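PDB 4FTD: uncharacterized protein, which is of unknown function but pairs an immunoglobulin-like domain with a six-bladed beta-propeller and may take part in carbohydrate metabolism. Local coordinates for residues His147-Ser152 with Val202-Leu207; Cys140-Gly145 with Met194-Asn199. All coordinates share one frame; numbering follows the deposited sequence.

Interaction 1: His147-Ser152 with Val202-Leu207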
loop_
_atom_site.group_PDB
_atom_site.type_symbol
_atom_site.label_atom_id
_atom_site.label_comp_id
_atom_site.label_asym_id
_atom_site.label_seq_id
_atom_site.Cartn_x
_atom_site.Cartn_y
_atom_site.Cartn_z
ATOM N N HIS A 147 -15.521 4.118 -4.890
ATOM C CA HIS A 147 -16.375 2.979 -4.598
ATOM C C HIS A 147 -15.584 1.730 -4.229
ATOM O O HIS A 147 -14.436 1.594 -4.580
ATOM C CB HIS A 147 -17.202 2.575 -5.826
ATOM C CG HIS A 147 -18.125 3.640 -6.319
ATOM N ND1 HIS A 147 -17.810 4.456 -7.383
ATOM C CD2 HIS A 147 -19.352 4.016 -5.898
ATOM C CE1 HIS A 147 -18.822 5.275 -7.606
ATOM N NE2 HIS A 147 -19.764 5.032 -6.717
ATOM N N VAL A 148 -16.294 0.803 -3.620
ATOM C CA VAL A 148 -15.909 -0.609 -3.514
ATOM C C VAL A 148 -16.877 -1.384 -4.449
ATOM O O VAL A 148 -18.077 -1.199 -4.391
ATOM C CB VAL A 148 -16.020 -1.131 -2.093
ATOM C CG1 VAL A 148 -15.886 -2.677 -2.022
ATOM C CG2 VAL A 148 -14.974 -0.419 -1.233
ATOM N N LEU A 149 -16.327 -2.195 -5.335
ATOM C CA LEU A 149 -17.068 -3.116 -6.198
ATOM C C LEU A 149 -17.076 -4.475 -5.504
ATOM O O LEU A 149 -16.020 -4.941 -5.079
ATOM C CB LEU A 149 -16.385 -3.228 -7.565
ATOM C CG LEU A 149 -16.760 -4.409 -8.499
ATOM C CD1 LEU A 149 -18.225 -4.249 -8.941
ATOM C CD2 LEU A 149 -15.775 -4.528 -9.681
ATOM N N VAL A 150 -18.267 -5.077 -5.356
ATOM C CA VAL A 150 -18.444 -6.389 -4.775
ATOM C C VAL A 150 -19.024 -7.279 -5.867
ATOM O O VAL A 150 -20.083 -6.965 -6.406
ATOM C CB VAL A 150 -19.379 -6.367 -3.572
ATOM C CG1 VAL A 150 -19.483 -7.787 -3.041
ATOM C CG2 VAL A 150 -18.840 -5.371 -2.542
ATOM N N VAL A 151 -18.280 -8.331 -6.275
ATOM C CA VAL A 151 -18.700 -9.147 -7.427
ATOM C C VAL A 151 -19.474 -10.321 -6.832
ATOM O O VAL A 151 -19.017 -11.449 -6.790
ATOM C CB VAL A 151 -17.531 -9.598 -8.332
ATOM C CG1 VAL A 151 -18.080 -10.333 -9.563
ATOM C CG2 VAL A 151 -16.673 -8.400 -8.700
ATOM N N SER A 152 -20.670 -10.016 -6.357
ATOM C CA SER A 152 -21.495 -11.021 -5.732
ATOM C C SER A 152 -22.384 -11.763 -6.743
ATOM O O SER A 152 -22.985 -11.165 -7.600
ATOM C CB SER A 152 -22.388 -10.394 -4.650
ATOM O OG SER A 152 -23.113 -9.307 -5.172
ATOM N N VAL A 202 -16.102 -0.173 -14.625
ATOM C CA VAL A 202 -16.193 -1.504 -14.071
ATOM C C VAL A 202 -15.924 -2.541 -15.170
ATOM O O VAL A 202 -16.411 -2.424 -16.310
ATOM C CB VAL A 202 -17.559 -1.763 -13.440
ATOM C CG1 VAL A 202 -17.606 -3.184 -12.877
ATOM C CG2 VAL A 202 -17.825 -0.701 -12.383
ATOM N N TYR A 203 -15.109 -3.525 -14.811
ATOM C CA TYR A 203 -14.882 -4.694 -15.622
ATOM C C TYR A 203 -15.297 -5.920 -14.839
ATOM O O TYR A 203 -14.930 -6.028 -13.679
ATOM C CB TYR A 203 -13.404 -4.857 -15.900
ATOM C CG TYR A 203 -12.809 -3.790 -16.797
ATOM C CD1 TYR A 203 -12.431 -2.536 -16.272
ATOM C CD2 TYR A 203 -12.658 -4.007 -18.138
ATOM C CE1 TYR A 203 -11.911 -1.539 -17.116
ATOM C CE2 TYR A 203 -12.113 -3.044 -18.955
ATOM C CZ TYR A 203 -11.736 -1.819 -18.435
ATOM O OH TYR A 203 -11.266 -0.822 -19.256
ATOM N N LEU A 204 -16.007 -6.848 -15.475
ATOM C CA LEU A 204 -16.257 -8.159 -14.902
ATOM C C LEU A 204 -15.904 -9.236 -15.921
ATOM O O LEU A 204 -16.042 -9.036 -17.103
ATOM C CB LEU A 204 -17.717 -8.329 -14.482
ATOM C CG LEU A 204 -18.382 -7.458 -13.401
ATOM C CD1 LEU A 204 -19.779 -7.959 -13.147
ATOM C CD2 LEU A 204 -17.585 -7.447 -12.117
ATOM N N SER A 205 -15.539 -10.430 -15.431
ATOM C CA SER A 205 -15.288 -11.555 -16.285
ATOM C C SER A 205 -16.041 -12.790 -15.779
ATOM O O SER A 205 -16.170 -12.973 -14.559
ATOM C CB SER A 205 -13.799 -11.828 -16.386
ATOM O OG SER A 205 -13.141 -11.872 -15.099
ATOM N N SER A 206 -16.469 -13.638 -16.713
ATOM C CA SER A 206 -17.137 -14.880 -16.380
ATOM C C SER A 206 -16.108 -15.924 -15.907
ATOM O O SER A 206 -14.882 -15.660 -15.940
ATOM C CB SER A 206 -17.930 -15.403 -17.598
ATOM O OG SER A 206 -17.121 -15.931 -18.621
ATOM N N LEU A 207 -16.617 -17.059 -15.468
ATOM C CA LEU A 207 -15.850 -18.258 -15.179
ATOM C C LEU A 207 -16.192 -19.238 -16.314
ATOM O O LEU A 207 -17.361 -19.601 -16.488
ATOM C CB LEU A 207 -16.144 -18.894 -13.805
ATOM C CG LEU A 207 -15.319 -20.205 -13.643
ATOM C CD1 LEU A 207 -14.042 -19.806 -13.019
ATOM C CD2 LEU A 207 -16.018 -21.212 -12.764
#
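Leu149 and Val202 meet tip to tip between two adjacent propeller blades. The fork of Leu149 faces a single methyl of the valine: CD2 lies 3.9 Å from Val202 CG1, and CD1 of the same leucine is 4.1 Å from that carbon. Leu149 reaches there with CG anti to the backbone N (chi1 164°). Two residues further along each strand the geometry changes. Val151 and Leu204 pass alongside, pointing opposite ways, and Leu204 CD2 sits against both branches of the valine, 3.7 Å from Val151 CG2 and 3.9 Å from Val151 CG1. The two pairs join through a looser methyl contact, Leu149 CD2 to Leu204 CD2 at 4.2 Å. The backbones run in nearly the same direction, 18° apart, with axes 9.7 Å from each other, so the contact is carried by side chains. An inverse gamma turn centred on Val151 marks where strand 147-152 departs from regular extended geometry. Leu197, on the preceding strand of the second blade, touches both Leu149 and Val202, and Cys140 packs on Val151. These are second strands of adjacent four-stranded blades, and all four main side chains are buried. With only methyl groups in the apolar contacts, attraction here is by dispersion and exclusion of water, from a small set of buried contacts whose direction no polar atom fixes.

Interaction 2: Cys140-Gly145 with Met194-Asn199; sequences CASYDG and MGALIN
Leu197 drives its side chain toward strand 140-143, while its own N-H is taken up by Ser142. CD1 of the leucine comes to 3.8 Å from Ser142 O and 3.9 Å from Asp144 CG; the Leu197 and Asp144 side chains cross at about a right angle. Asp144 OD1 accepts the backbone N-H groups of Glu146 and His147, which fix the carboxylate beside this methyl group. Cys140, with SG anti to its backbone N (chi1 -169°), sets the sulfur against the Gly195 backbone: SG touches Gly195 O at 3.3 Å, a contact and not a bond, and takes a weak hydrogen bond from Gly195 N at 3.4 Å. Cys140 CB lies 4.0 Å from CE of Met194, a selenomethionine whose bent chain brings its end back to the cysteine. Ser142 extends across to the other strand and receives Leu197 N-H in a nearly straight hydrogen bond of 3.1 Å from N to OG (176°). A water donates to the same OG and also to Leu197 O, its own O 2.9 Å from that carbonyl oxygen, so both backbone polar atoms of Leu197 are tied to this hydroxyl, one directly and one through water. Ser142 OG also bonds to Asp415 OD2, which binds Tyr143 N as well. The strands run parallel, their axes 5.7 Å apart, as the first, innermost strands of neighbouring propeller blades. Here side chains, rather than backbone carbonyls, receive N-H groups across the blade boundary: the serine satisfies the Leu197 amide well, the sulfur that of Gly195 only weakly.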
loop_
_atom_site.group_PDB
_atom_site.type_symbol
_atom_site.label_atom_id
_atom_site.label_comp_id
_atom_site.label_asym_id
_atom_site.label_seq_id
_atom_site.Cartn_x
_atom_site.Cartn_y
_atom_site.Cartn_z
ATOM N N CYS A 140 -14.517 -11.784 -5.196
ATOM C CA CYS A 140 -13.781 -10.629 -5.622
ATOM C C CYS A 140 -14.434 -9.320 -5.230
ATOM O O CYS A 140 -15.632 -9.159 -5.370
ATOM C CB CYS A 140 -13.684 -10.637 -7.126
ATOM S SG CYS A 140 -12.543 -9.449 -7.904
ATOM N N ALA A 141 -13.593 -8.389 -4.815
ATOM C CA ALA A 141 -13.941 -7.007 -4.554
ATOM C C ALA A 141 -12.773 -6.137 -5.012
ATOM O O ALA A 141 -11.630 -6.585 -5.063
ATOM C CB ALA A 141 -14.281 -6.793 -3.040
ATOM N N SER A 142 -13.064 -4.902 -5.406
ATOM C CA SER A 142 -12.078 -3.966 -5.875
ATOM C C SER A 142 -12.448 -2.550 -5.347
ATOM O O SER A 142 -13.557 -2.332 -4.907
ATOM C CB SER A 142 -12.013 -4.008 -7.408
ATOM O OG SER A 142 -11.046 -3.104 -7.946
ATOM N N TYR A 143 -11.480 -1.651 -5.329
ATOM C CA TYR A 143 -11.615 -0.318 -4.716
ATOM C C TYR A 143 -10.826 0.695 -5.504
ATOM O O TYR A 143 -9.774 0.382 -5.988
ATOM C CB TYR A 143 -11.114 -0.392 -3.294
ATOM C CG TYR A 143 -10.696 0.909 -2.608
ATOM C CD1 TYR A 143 -9.364 1.342 -2.658
ATOM C CD2 TYR A 143 -11.577 1.628 -1.829
ATOM C CE1 TYR A 143 -8.950 2.484 -2.009
ATOM C CE2 TYR A 143 -11.152 2.774 -1.135
ATOM C CZ TYR A 143 -9.835 3.182 -1.249
ATOM O OH TYR A 143 -9.398 4.283 -0.630
ATOM N N ASP A 144 -11.341 1.898 -5.649
ATOM C CA ASP A 144 -10.622 2.963 -6.316
ATOM C C ASP A 144 -10.669 4.299 -5.561
ATOM O O ASP A 144 -10.368 5.309 -6.141
ATOM C CB ASP A 144 -11.180 3.152 -7.726
ATOM C CG ASP A 144 -12.609 3.653 -7.739
ATOM O OD1 ASP A 144 -13.222 3.882 -6.669
ATOM O OD2 ASP A 144 -13.141 3.777 -8.844
ATOM N N GLY A 145 -11.114 4.309 -4.307
ATOM C CA GLY A 145 -11.204 5.542 -3.522
ATOM C C GLY A 145 -12.607 6.113 -3.477
ATOM O O GLY A 145 -12.973 6.746 -2.511
HETATM N N MSE A 194 -14.567 -12.727 -11.359
HETATM C CA MSE A 194 -13.575 -11.666 -11.015
HETATM C C MSE A 194 -14.044 -10.347 -11.616
HETATM O O MSE A 194 -14.897 -10.324 -12.460
HETATM C CB MSE A 194 -12.204 -12.003 -11.602
HETATM C CG MSE A 194 -11.621 -13.255 -11.043
HETATM SE SE MSE A 194 -11.159 -13.013 -9.098
HETATM C CE MSE A 194 -12.422 -14.235 -8.182
ATOM N N GLY A 195 -13.453 -9.249 -11.171
ATOM C CA GLY A 195 -13.694 -7.962 -11.816
ATOM C C GLY A 195 -12.764 -6.925 -11.213
ATOM O O GLY A 195 -11.976 -7.251 -10.325
ATOM N N ALA A 196 -12.951 -5.682 -11.594
ATOM C CA ALA A 196 -12.082 -4.614 -11.144
ATOM C C ALA A 196 -12.761 -3.276 -11.447
ATOM O O ALA A 196 -13.511 -3.128 -12.425
ATOM C CB ALA A 196 -10.719 -4.714 -11.862
ATOM N N LEU A 197 -12.407 -2.302 -10.632
ATOM C CA LEU A 197 -12.654 -0.892 -10.839
ATOM C C LEU A 197 -11.345 -0.260 -11.347
ATOM O O LEU A 197 -10.311 -0.352 -10.705
ATOM C CB LEU A 197 -13.039 -0.239 -9.529
ATOM C CG LEU A 197 -14.439 -0.305 -9.014
ATOM C CD1 LEU A 197 -14.509 0.250 -7.565
ATOM C CD2 LEU A 197 -15.350 0.481 -9.946
ATOM N N ILE A 198 -11.379 0.327 -12.529
ATOM C CA ILE A 198 -10.198 0.892 -13.175
ATOM C C ILE A 198 -10.653 2.102 -13.974
ATOM O O ILE A 198 -11.567 1.987 -14.786
ATOM C CB ILE A 198 -9.526 -0.102 -14.119
ATOM C CG1 ILE A 198 -9.184 -1.393 -13.343
ATOM C CG2 ILE A 198 -8.239 0.503 -14.682
ATOM C CD1 ILE A 198 -8.367 -2.386 -14.092
ATOM N N ASN A 199 -10.014 3.250 -13.736
ATOM C CA ASN A 199 -10.285 4.496 -14.468
ATOM C C ASN A 199 -11.718 4.932 -14.342
ATOM O O ASN A 199 -12.269 5.535 -15.232
ATOM C CB ASN A 199 -9.878 4.364 -15.974
ATOM C CG ASN A 199 -8.399 4.036 -16.172
ATOM O OD1 ASN A 199 -7.545 4.574 -15.472
ATOM N ND2 ASN A 199 -8.089 3.162 -17.135
HETATM O O HOH W 1 -8.439 -2.318 -9.616
#

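How the interactions relate
After the immunoglobulin-like region the chain first gives strand 120-125 to the blade completed by the C-terminal strands. It then starts a new blade with strand 138-143, which carries the strand part of 140-145, and strand 147-152. Strands 190-198 and 201-207 take the same positions in the next blade. Interaction 2 closes the loop from 145 to 194 and interaction 1 the loop from 152 to 202; the segments alternate, so the loops cross. Within each blade probable backbone hydrogen bonds join Leu149 with Ser142 and Tyr203 with Ala196. The two contacts therefore form successive layers of one blade-to-blade interface, interaction 2 nearer the propeller axis and interaction 1 farther out.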